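Local coordinates for Fe(2+) transporter FeoB (Escherichia coli, PDB 3I8S), which moves ferrous iron across the inner membrane in a GTP-driven uptake system, its cytosolic N-terminal part, described here, binding and slowly hydrolysing GTP, at residues N101-L104 with T105-L109; Q250-A253 with A254-V258; R201-L204 with G205-L209. All blocks are in the same frame, centred on the assembly; numbering follows the deposited sequence. Where two conformers were deposited one is given.

Contact 1: N101-L104 with T105-L109; sequences NLYL and TLQLL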
ATOM      1  N   ASN A 101      -1.286  -0.131 -10.794  1.00 20.57           N
ATOM      2  CA  ASN A 101      -1.511  -0.745  -9.487  1.00 20.69           C
ATOM      3  C   ASN A 101      -0.396  -0.471  -8.480  1.00 19.61           C
ATOM      4  O   ASN A 101      -0.639  -0.466  -7.255  1.00 20.74           O
ATOM      5  CB  ASN A 101      -1.702  -2.268  -9.594  1.00 21.05           C
ATOM      6  CG  ASN A 101      -3.116  -2.664 -10.024  1.00 18.02           C
ATOM      7  OD1 ASN A 101      -3.762  -3.466  -9.349  1.00 23.76           O
ATOM      8  ND2 ASN A 101      -3.610  -2.099 -11.148  1.00 21.59           N
ATOM      9  N   LEU A 102       0.828  -0.250  -8.976  1.00 20.43           N
ATOM     10  CA  LEU A 102       1.947  -0.062  -8.084  1.00 20.21           C
ATOM     11  C   LEU A 102       1.926   1.301  -7.332  1.00 20.35           C
ATOM     12  O   LEU A 102       2.716   1.508  -6.408  1.00 21.50           O
ATOM     13  CB  LEU A 102       3.284  -0.249  -8.826  1.00 20.82           C
ATOM     14  CG  LEU A 102       3.707  -1.717  -9.057  1.00 21.63           C
ATOM     15  CD1 LEU A 102       5.042  -1.731  -9.897  1.00 22.58           C
ATOM     16  CD2 LEU A 102       3.844  -2.475  -7.742  1.00 25.01           C
ATOM     17  N   TYR A 103       1.090   2.242  -7.758  1.00 20.93           N
ATOM     18  CA  TYR A 103       1.056   3.533  -7.032  1.00 20.96           C
ATOM     19  C   TYR A 103       0.661   3.274  -5.571  1.00 22.26           C
ATOM     20  O   TYR A 103       1.310   3.732  -4.621  1.00 20.11           O
ATOM     21  CB  TYR A 103       0.148   4.521  -7.711  1.00 20.91           C
ATOM     22  CG  TYR A 103       0.315   5.914  -7.163  1.00 22.67           C
ATOM     23  CD1 TYR A 103       1.335   6.726  -7.623  1.00 22.33           C
ATOM     24  CD2 TYR A 103      -0.514   6.399  -6.141  1.00 24.72           C
ATOM     25  CE1 TYR A 103       1.526   7.987  -7.115  1.00 21.07           C
ATOM     26  CE2 TYR A 103      -0.344   7.676  -5.628  1.00 23.34           C
ATOM     27  CZ  TYR A 103       0.705   8.457  -6.119  1.00 23.33           C
ATOM     28  OH  TYR A 103       0.898   9.719  -5.639  1.00 24.39           O
ATOM     29  N   LEU A 104      -0.415   2.521  -5.388  1.00 21.05           N
ATOM     30  CA  LEU A 104      -0.850   2.115  -4.055  1.00 21.80           C
ATOM     31  C   LEU A 104       0.230   1.332  -3.295  1.00 21.05           C
ATOM     32  O   LEU A 104       0.556   1.629  -2.176  1.00 21.50           O
ATOM     33  CB  LEU A 104      -2.105   1.251  -4.158  1.00 20.50           C
ATOM     34  CG  LEU A 104      -2.701   0.764  -2.827  1.00 22.90           C
ATOM     35  CD1 LEU A 104      -3.060   1.895  -1.842  1.00 24.59           C
ATOM     36  CD2 LEU A 104      -3.992  -0.097  -3.151  1.00 22.80           C
ATOM     37  N   THR A 105       0.792   0.323  -3.932  1.00 21.97           N
ATOM     38  CA  THR A 105       1.855  -0.450  -3.345  1.00 21.90           C
ATOM     39  C   THR A 105       2.988   0.421  -2.768  1.00 21.12           C
ATOM     40  O   THR A 105       3.420   0.222  -1.616  1.00 20.63           O
ATOM     41  CB  THR A 105       2.436  -1.438  -4.376  1.00 21.32           C
ATOM     42  OG1 THR A 105       1.384  -2.078  -5.134  1.00 23.08           O
ATOM     43  CG2 THR A 105       3.287  -2.463  -3.638  1.00 23.91           C
ATOM     44  N   LEU A 106       3.461   1.362  -3.556  1.00 21.41           N
ATOM     45  CA  LEU A 106       4.541   2.245  -3.109  1.00 23.08           C
ATOM     46  C   LEU A 106       4.125   3.039  -1.895  1.00 22.83           C
ATOM     47  O   LEU A 106       4.925   3.261  -1.023  1.00 22.92           O
ATOM     48  CB  LEU A 106       5.080   3.138  -4.196  1.00 23.72           C
ATOM     49  CG  LEU A 106       6.354   2.568  -4.865  1.00 28.46           C
ATOM     50  CD1 LEU A 106       6.167   1.171  -5.363  1.00 29.53           C
ATOM     51  CD2 LEU A 106       6.858   3.531  -5.996  1.00 26.14           C
ATOM     52  N   GLN A 107       2.866   3.487  -1.833  1.00 23.35           N
ATOM     53  CA  GLN A 107       2.395   4.211  -0.652  0.50 22.82           C
ATOM     54  C   GLN A 107       2.467   3.337   0.590  1.00 22.30           C
ATOM     55  O   GLN A 107       2.899   3.802   1.640  1.00 23.17           O
ATOM     56  CB  GLN A 107       0.967   4.747  -0.843  0.50 23.00           C
ATOM     57  CG  GLN A 107       0.831   5.747  -1.987  0.50 22.10           C
ATOM     58  CD  GLN A 107       0.141   7.066  -1.580  0.50 23.76           C
ATOM     59  OE1 GLN A 107      -1.098   7.168  -1.562  0.50 21.52           O
ATOM     60  NE2 GLN A 107       0.947   8.071  -1.249  0.50 21.07           N
ATOM     61  N   LEU A 108       2.035   2.086   0.480  1.00 22.23           N
ATOM     62  CA  LEU A 108       2.063   1.130   1.598  1.00 22.83           C
ATOM     63  C   LEU A 108       3.486   0.901   2.061  1.00 22.81           C
ATOM     64  O   LEU A 108       3.755   0.929   3.249  1.00 21.66           O
ATOM     65  CB  LEU A 108       1.464  -0.223   1.236  1.00 23.46           C
ATOM     66  CG  LEU A 108       0.042  -0.178   0.739  1.00 26.27           C
ATOM     67  CD1 LEU A 108      -0.291  -1.552   0.297  1.00 25.17           C
ATOM     68  CD2 LEU A 108      -0.841   0.334   1.863  1.00 25.65           C
ATOM     69  N   LEU A 109       4.396   0.733   1.110  1.00 23.31           N
ATOM     70  CA  LEU A 109       5.805   0.459   1.427  1.00 23.62           C
ATOM     71  C   LEU A 109       6.476   1.673   2.094  1.00 24.26           C
ATOM     72  O   LEU A 109       7.293   1.527   3.007  1.00 24.91           O
ATOM     73  CB  LEU A 109       6.525   0.057   0.118  1.00 24.32           C
ATOM     74  CG  LEU A 109       6.071  -1.287  -0.465  1.00 22.09           C
ATOM     75  CD1 LEU A 109       6.702  -1.525  -1.856  1.00 21.54           C
ATOM     76  CD2 LEU A 109       6.385  -2.403   0.493  1.00 23.52           C
TER
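Gln-107 turns back beside Tyr-103, one helical turn earlier in helix 98-111. Its CB lies 3.4 Å from Leu-104 O, and CG then turns back to 3.4 Å from Tyr-103 O, set beside its own backbone N (chi1 -62°). In the conformer given the chain bends at the next bond, bringing CD to 4.1 Å from Tyr-103 CE2, with the amide and ring planes 40° apart, so the two cross aslant without stacking. At the tip OE1 bonds Leu-63 N and Thr-64 OG1, while NE2 faces helix 198-210. The phenol ring also stacks with Tyr-249 and meets Tyr-61 nearly parallel, and its OH bonds to Arg-248. On another side of the helix Thr-105 OG1 makes a weak bond of 3.3 Å to Asn-101 O, in addition to its stronger one to Asn-91, and Leu-102 CD2 packs 3.6 Å from that hydroxyl oxygen. The main-chain ladder runs on through Leu-106 N to Leu-102 O at 3.0 Å. This helix is the crossover of the beta-alpha-beta unit 88-94, 98-111, 115-120 in the G domain, and Leu-104 reaches the P-loop near Gly-10. Every touching residue is buried, and polar tips find partners beyond their own turn: bonds from Asn-101 to Asp-94, Thr-105 to Asn-91 and Gln-107 to Leu-63 and Thr-64 tie the helix to strand 88-94 and a loop.

Contact 2: Q250-A253 with A254-V258; sequences QCIA and AICDV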
ATOM      1  N   GLN A 250       8.256   8.257 -11.504  1.00 23.38           N
ATOM      2  CA  GLN A 250       9.586   7.914 -12.037  0.50 23.04           C
ATOM      3  C   GLN A 250      10.027   6.562 -11.491  1.00 23.65           C
ATOM      4  O   GLN A 250      10.544   5.687 -12.208  1.00 21.68           O
ATOM      5  CB  GLN A 250      10.647   8.947 -11.630  0.50 23.42           C
ATOM      6  CG  GLN A 250      12.033   8.638 -12.243  0.50 22.41           C
ATOM      7  CD  GLN A 250      13.197   9.383 -11.584  0.50 22.83           C
ATOM      8  OE1 GLN A 250      14.257   9.558 -12.189  0.50 25.08           O
ATOM      9  NE2 GLN A 250      13.018   9.776 -10.342  0.50 17.14           N
ATOM     10  N   CYS A 251       9.856   6.404 -10.188  1.00 23.78           N
ATOM     11  CA  CYS A 251      10.230   5.198  -9.493  1.00 23.53           C
ATOM     12  C   CYS A 251       9.516   3.965 -10.078  1.00 23.30           C
ATOM     13  O   CYS A 251      10.143   2.931 -10.410  1.00 21.57           O
ATOM     14  CB  CYS A 251       9.899   5.348  -8.018  1.00 25.72           C
ATOM     15  SG  CYS A 251      10.204   3.845  -7.106  1.00 31.73           S
ATOM     16  N   ILE A 252       8.204   4.106 -10.225  1.00 22.30           N
ATOM     17  CA  ILE A 252       7.328   3.060 -10.760  0.50 22.37           C
ATOM     18  C   ILE A 252       7.715   2.691 -12.171  1.00 21.33           C
ATOM     19  O   ILE A 252       7.834   1.540 -12.526  1.00 21.78           O
ATOM     20  CB  ILE A 252       5.836   3.544 -10.804  0.50 22.45           C
ATOM     21  CG1 ILE A 252       5.232   3.645  -9.410  0.50 24.56           C
ATOM     22  CG2 ILE A 252       4.995   2.656 -11.701  0.50 22.16           C
ATOM     23  CD1 ILE A 252       5.702   2.607  -8.420  0.50 26.38           C
ATOM     24  N   ALA A 253       7.915   3.712 -12.992  1.00 21.03           N
ATOM     25  CA  ALA A 253       8.313   3.543 -14.363  1.00 20.24           C
ATOM     26  C   ALA A 253       9.640   2.754 -14.491  1.00 19.62           C
ATOM     27  O   ALA A 253       9.780   1.880 -15.359  1.00 19.72           O
ATOM     28  CB  ALA A 253       8.380   4.962 -15.067  1.00 19.40           C
ATOM     29  N   ALA A 254      10.598   3.069 -13.617  1.00 18.51           N
ATOM     30  CA  ALA A 254      11.915   2.416 -13.627  1.00 19.88           C
ATOM     31  C   ALA A 254      11.799   0.932 -13.263  1.00 18.82           C
ATOM     32  O   ALA A 254      12.436   0.086 -13.880  1.00 18.51           O
ATOM     33  CB  ALA A 254      12.861   3.175 -12.646  1.00 18.59           C
ATOM     34  N   ILE A 255      10.973   0.625 -12.260  1.00 19.85           N
ATOM     35  CA  ILE A 255      10.639  -0.759 -11.861  1.00 19.90           C
ATOM     36  C   ILE A 255       9.991  -1.521 -13.013  1.00 19.59           C
ATOM     37  O   ILE A 255      10.429  -2.600 -13.407  1.00 19.52           O
ATOM     38  CB  ILE A 255       9.693  -0.783 -10.569  1.00 19.47           C
ATOM     39  CG1 ILE A 255      10.421  -0.215  -9.371  1.00 20.80           C
ATOM     40  CG2 ILE A 255       9.205  -2.217 -10.242  1.00 21.51           C
ATOM     41  CD1 ILE A 255       9.526  -0.081  -8.075  1.00 20.77           C
ATOM     42  N   CYS A 256       8.992  -0.914 -13.605  1.00 19.92           N
ATOM     43  CA  CYS A 256       8.268  -1.583 -14.635  1.00 21.26           C
ATOM     44  C   CYS A 256       9.083  -1.840 -15.889  1.00 20.80           C
ATOM     45  O   CYS A 256       8.858  -2.847 -16.559  1.00 20.07           O
ATOM     46  CB  CYS A 256       6.996  -0.843 -14.962  1.00 21.15           C
ATOM     47  SG  CYS A 256       5.835  -1.006 -13.644  1.00 26.04           S
ATOM     48  N   ASP A 257      10.034  -0.966 -16.178  1.00 20.34           N
ATOM     49  CA  ASP A 257      10.939  -1.161 -17.305  1.00 21.12           C
ATOM     50  C   ASP A 257      11.740  -2.458 -17.187  1.00 20.58           C
ATOM     51  O   ASP A 257      12.028  -3.069 -18.183  1.00 19.48           O
ATOM     52  CB  ASP A 257      11.949  -0.020 -17.435  1.00 21.68           C
ATOM     53  CG  ASP A 257      11.362   1.227 -18.080  1.00 25.35           C
ATOM     54  OD1 ASP A 257      10.203   1.166 -18.552  1.00 24.44           O
ATOM     55  OD2 ASP A 257      12.080   2.271 -18.100  1.00 28.94           O
ATOM     56  N   VAL A 258      12.102  -2.837 -15.966  1.00 20.35           N
ATOM     57  CA  VAL A 258      12.852  -4.053 -15.701  1.00 21.47           C
ATOM     58  C   VAL A 258      11.959  -5.277 -15.590  1.00 21.34           C
ATOM     59  O   VAL A 258      12.239  -6.337 -16.153  1.00 20.66           O
ATOM     60  CB  VAL A 258      13.652  -3.905 -14.382  1.00 21.03           C
ATOM     61  CG1 VAL A 258      14.328  -5.212 -14.010  1.00 22.57           C
ATOM     62  CG2 VAL A 258      14.713  -2.768 -14.516  1.00 21.28           C
TER
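Cys-251 and Ile-255, a turn apart in helix 240-259, make one of two loose apolar contacts here: SG of Cys-251 stands 4.1 Å from CD1 of Ile-255. The sulfur lies anti to its own backbone N (chi1 175°), an orientation that sends it out along the flank where the extended isoleucine arm ends. Nearer the backbone, Ile-255 CG1 rests 3.3 Å from Cys-251 O. The second apolar pair is Ile-252 with Cys-256, the CG2 branch of the former, in the conformer given, 4.2 Å from SG of the latter. Main-chain hydrogen bonds supply the regular part: Ala-254 N to Gln-250 O, Ile-255 N to Cys-251 O, Cys-256 N to Ile-252 O at 2.9 Å and Asp-257 N to Ala-253 O, all in i to i+4 steps. A polar crowding marks the solvent side, where the Asp-257 carboxylate turns back over the preceding turn and its OD1 lies 3.3 Å from Ala-253 O; both are acceptors, and they do not bond. The helix is thus two-sided, with Gln-250, Ala-254 and Asp-257 exposed and both isoleucines buried. Within the FeoB helical domain it packs on the G domain: Ile-252 touches Glu-99, Leu-102 and Leu-106 of helix 98-111, and Ile-255 meets Leu-137, Arg-140 and Leu-141 of helix 134-141. Just beyond it, strand 260-262 pairs antiparallel with strand 130-132.

Contact 3: R201-L204 with G205-L209; sequences RRWL and GLQML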
ATOM      1  N   ARG A 201       5.246   9.396  10.334  1.00 24.45           N
ATOM      2  CA  ARG A 201       5.328  10.844  10.477  1.00 23.86           C
ATOM      3  C   ARG A 201       5.960  11.469   9.228  1.00 21.96           C
ATOM      4  O   ARG A 201       5.481  12.461   8.702  1.00 20.78           O
ATOM      5  CB  ARG A 201       6.092  11.201  11.752  1.00 23.25           C
ATOM      6  CG  ARG A 201       5.174  11.117  13.022  1.00 24.79           C
ATOM      7  CD  ARG A 201       5.839  11.627  14.272  1.00 26.59           C
ATOM      8  NE  ARG A 201       6.816  10.700  14.814  1.00 28.36           N
ATOM      9  CZ  ARG A 201       8.127  10.937  14.903  1.00 31.29           C
ATOM     10  NH1 ARG A 201       8.644  12.085  14.526  1.00 30.59           N
ATOM     11  NH2 ARG A 201       8.926  10.015  15.418  1.00 31.47           N
ATOM     12  N   ARG A 202       7.009  10.866   8.723  1.00 20.67           N
ATOM     13  CA  ARG A 202       7.643  11.376   7.530  1.00 22.72           C
ATOM     14  C   ARG A 202       6.748  11.283   6.271  1.00 22.00           C
ATOM     15  O   ARG A 202       6.730  12.173   5.427  1.00 21.87           O
ATOM     16  CB  ARG A 202       8.969  10.671   7.318  1.00 22.74           C
ATOM     17  CG  ARG A 202       9.966  11.078   8.387  1.00 24.50           C
ATOM     18  CD  ARG A 202      11.296  10.373   8.175  1.00 26.60           C
ATOM     19  NE  ARG A 202      12.342  10.961   9.015  1.00 28.35           N
ATOM     20  CZ  ARG A 202      13.551  10.426   9.177  1.00 30.37           C
ATOM     21  NH1 ARG A 202      13.857   9.270   8.613  1.00 31.73           N
ATOM     22  NH2 ARG A 202      14.458  11.035   9.927  1.00 31.48           N
ATOM     23  N   TRP A 203       6.032  10.186   6.163  1.00 22.23           N
ATOM     24  CA  TRP A 203       5.065   9.981   5.072  1.00 21.76           C
ATOM     25  C   TRP A 203       3.972  11.046   5.179  1.00 21.09           C
ATOM     26  O   TRP A 203       3.599  11.648   4.188  1.00 20.86           O
ATOM     27  CB  TRP A 203       4.461   8.602   5.196  1.00 22.75           C
ATOM     28  CG  TRP A 203       3.533   8.257   4.092  1.00 22.75           C
ATOM     29  CD1 TRP A 203       3.868   7.768   2.849  1.00 25.87           C
ATOM     30  CD2 TRP A 203       2.102   8.371   4.103  1.00 23.12           C
ATOM     31  NE1 TRP A 203       2.726   7.573   2.092  1.00 26.37           N
ATOM     32  CE2 TRP A 203       1.635   7.923   2.834  1.00 23.84           C
ATOM     33  CE3 TRP A 203       1.163   8.826   5.043  1.00 22.37           C
ATOM     34  CZ2 TRP A 203       0.271   7.904   2.507  1.00 25.56           C
ATOM     35  CZ3 TRP A 203      -0.175   8.806   4.707  1.00 23.78           C
ATOM     36  CH2 TRP A 203      -0.606   8.340   3.455  1.00 23.69           C
ATOM     37  N   LEU A 204       3.444  11.227   6.372  1.00 20.38           N
ATOM     38  CA  LEU A 204       2.448  12.270   6.609  1.00 20.47           C
ATOM     39  C   LEU A 204       2.965  13.663   6.202  1.00 20.65           C
ATOM     40  O   LEU A 204       2.223  14.444   5.612  1.00 20.52           O
ATOM     41  CB  LEU A 204       1.979  12.255   8.049  1.00 20.55           C
ATOM     42  CG  LEU A 204       1.057  11.123   8.476  1.00 19.00           C
ATOM     43  CD1 LEU A 204       0.931  11.138  10.003  1.00 20.27           C
ATOM     44  CD2 LEU A 204      -0.330  11.131   7.785  1.00 18.97           C
ATOM     45  N   GLY A 205       4.208  13.973   6.564  1.00 19.77           N
ATOM     46  CA  GLY A 205       4.834  15.226   6.156  1.00 21.80           C
ATOM     47  C   GLY A 205       4.778  15.449   4.661  1.00 21.55           C
ATOM     48  O   GLY A 205       4.401  16.546   4.190  1.00 22.01           O
ATOM     49  N   LEU A 206       5.168  14.416   3.908  1.00 21.79           N
ATOM     50  CA  LEU A 206       5.186  14.491   2.437  1.00 22.88           C
ATOM     51  C   LEU A 206       3.761  14.601   1.882  1.00 22.99           C
ATOM     52  O   LEU A 206       3.508  15.372   0.965  1.00 23.86           O
ATOM     53  CB  LEU A 206       5.893  13.270   1.853  1.00 23.58           C
ATOM     54  CG  LEU A 206       7.391  13.337   1.592  1.00 28.10           C
ATOM     55  CD1 LEU A 206       7.812  12.127   0.766  1.00 34.00           C
ATOM     56  CD2 LEU A 206       7.799  14.648   0.880  1.00 28.94           C
ATOM     57  N   GLN A 207       2.804  13.872   2.483  1.00 21.82           N
ATOM     58  CA  GLN A 207       1.422  13.976   2.053  1.00 21.89           C
ATOM     59  C   GLN A 207       0.900  15.390   2.246  1.00 22.18           C
ATOM     60  O   GLN A 207       0.170  15.913   1.389  1.00 23.02           O
ATOM     61  CB  GLN A 207       0.538  12.966   2.791  1.00 22.46           C
ATOM     62  CG  GLN A 207       0.893  11.549   2.450  1.00 23.19           C
ATOM     63  CD  GLN A 207       0.536  11.245   1.030  1.00 27.05           C
ATOM     64  OE1 GLN A 207       1.381  10.918   0.223  1.00 25.31           O
ATOM     65  NE2 GLN A 207      -0.766  11.364   0.715  1.00 29.55           N
ATOM     66  N   MET A 208       1.274  16.027   3.352  1.00 21.87           N
ATOM     67  CA  MET A 208       0.785  17.381   3.626  1.00 22.85           C
ATOM     68  C   MET A 208       1.378  18.382   2.615  1.00 21.72           C
ATOM     69  O   MET A 208       0.690  19.288   2.134  1.00 22.41           O
ATOM     70  CB  MET A 208       1.160  17.813   5.046  1.00 22.13           C
ATOM     71  CG  MET A 208       0.462  17.067   6.187  1.00 26.20           C
ATOM     72  SD  MET A 208       1.201  17.545   7.772  1.00 27.92           S
ATOM     73  CE  MET A 208       0.672  19.233   7.846  1.00 29.70           C
ATOM     74  N   LEU A 209       2.647  18.223   2.317  1.00 22.72           N
ATOM     75  CA  LEU A 209       3.308  19.060   1.300  1.00 23.22           C
ATOM     76  C   LEU A 209       2.690  18.867  -0.102  1.00 23.88           C
ATOM     77  O   LEU A 209       2.635  19.804  -0.889  1.00 23.97           O
ATOM     78  CB  LEU A 209       4.801  18.743   1.243  1.00 23.18           C
ATOM     79  CG  LEU A 209       5.596  19.046   2.524  1.00 21.68           C
ATOM     80  CD1 LEU A 209       7.009  18.427   2.492  1.00 24.90           C
ATOM     81  CD2 LEU A 209       5.654  20.547   2.753  1.00 23.95           C
TER
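Arg-201 opens the turn by accepting Gly-205 N on its carbonyl oxygen at 2.9 Å, while its guanidinium bonds the carbonyls of Ile-196 and Ala-189. Arg-202 O does likewise with Leu-206 N, and the side chain of Arg-202 extends almost straight to a salt bridge with Asp-186 on helix 179-191. Leu-206, on that same flank, packs on Leu-181 and Ala-185 of the neighbouring helix. Trp-203 carries the main side-chain contact. A first torsion of -176° lays its indole along the helix until one face lies against Gln-207, a turn later. CG of Gln-207 sits 3.5 Å from the centroid of the six-membered ring, almost exactly on the ring normal, a CH-pi contact; its CD is 3.7 Å from Trp-203 CZ2, and the amide lies stacked on the indole with the planes only 8° apart. This helix, 198-210, belongs to the FeoB cytosolic helical domain, where it packs among helices 179-191, 213-218 and 226-236. The stacked amide also serves as a polar junction: OE1 accepts from Arg-248, and NE2 bonds Asp-212 and Thr-64. Without the indole, as with an alanine here, CG and the amide of Gln-207 would lose the face they lie on, and the gap opened is likely to let the amide shift against its bonds. Trp-203 O, in turn, takes Gln-207 N at 2.9 Å. Leu-204 closes the segment: its O accepts Met-208 N at 2.9 Å and lies 3.2 Å from Met-208 CG, and its side chain packs on Ser-215 and Tyr-218 of helix 213-218, where Met-208 also touches Ser-215.

How the contacts relate
From the N terminus the chain reaches contact 1 first, on helix 98-111 of the G domain, then contact 3 on helix 198-210 and finally contact 2 on helix 240-259, both in the helical domain. Each joins consecutive residues of one helix, so none closes a long loop, and the three follow in series without nesting or crossing. Through contact 1 the crossover helix of the G domain joins both helices of the helical domain: Leu-106 packs on Cys-251 and Leu-102 on Cys-256 of contact 2, and Gln-107 NE2 probably bonds Gln-207 OE1 of contact 3 at 3.2 Å. Contacts 2 and 3 themselves stay about 11 Å apart between nearest atoms.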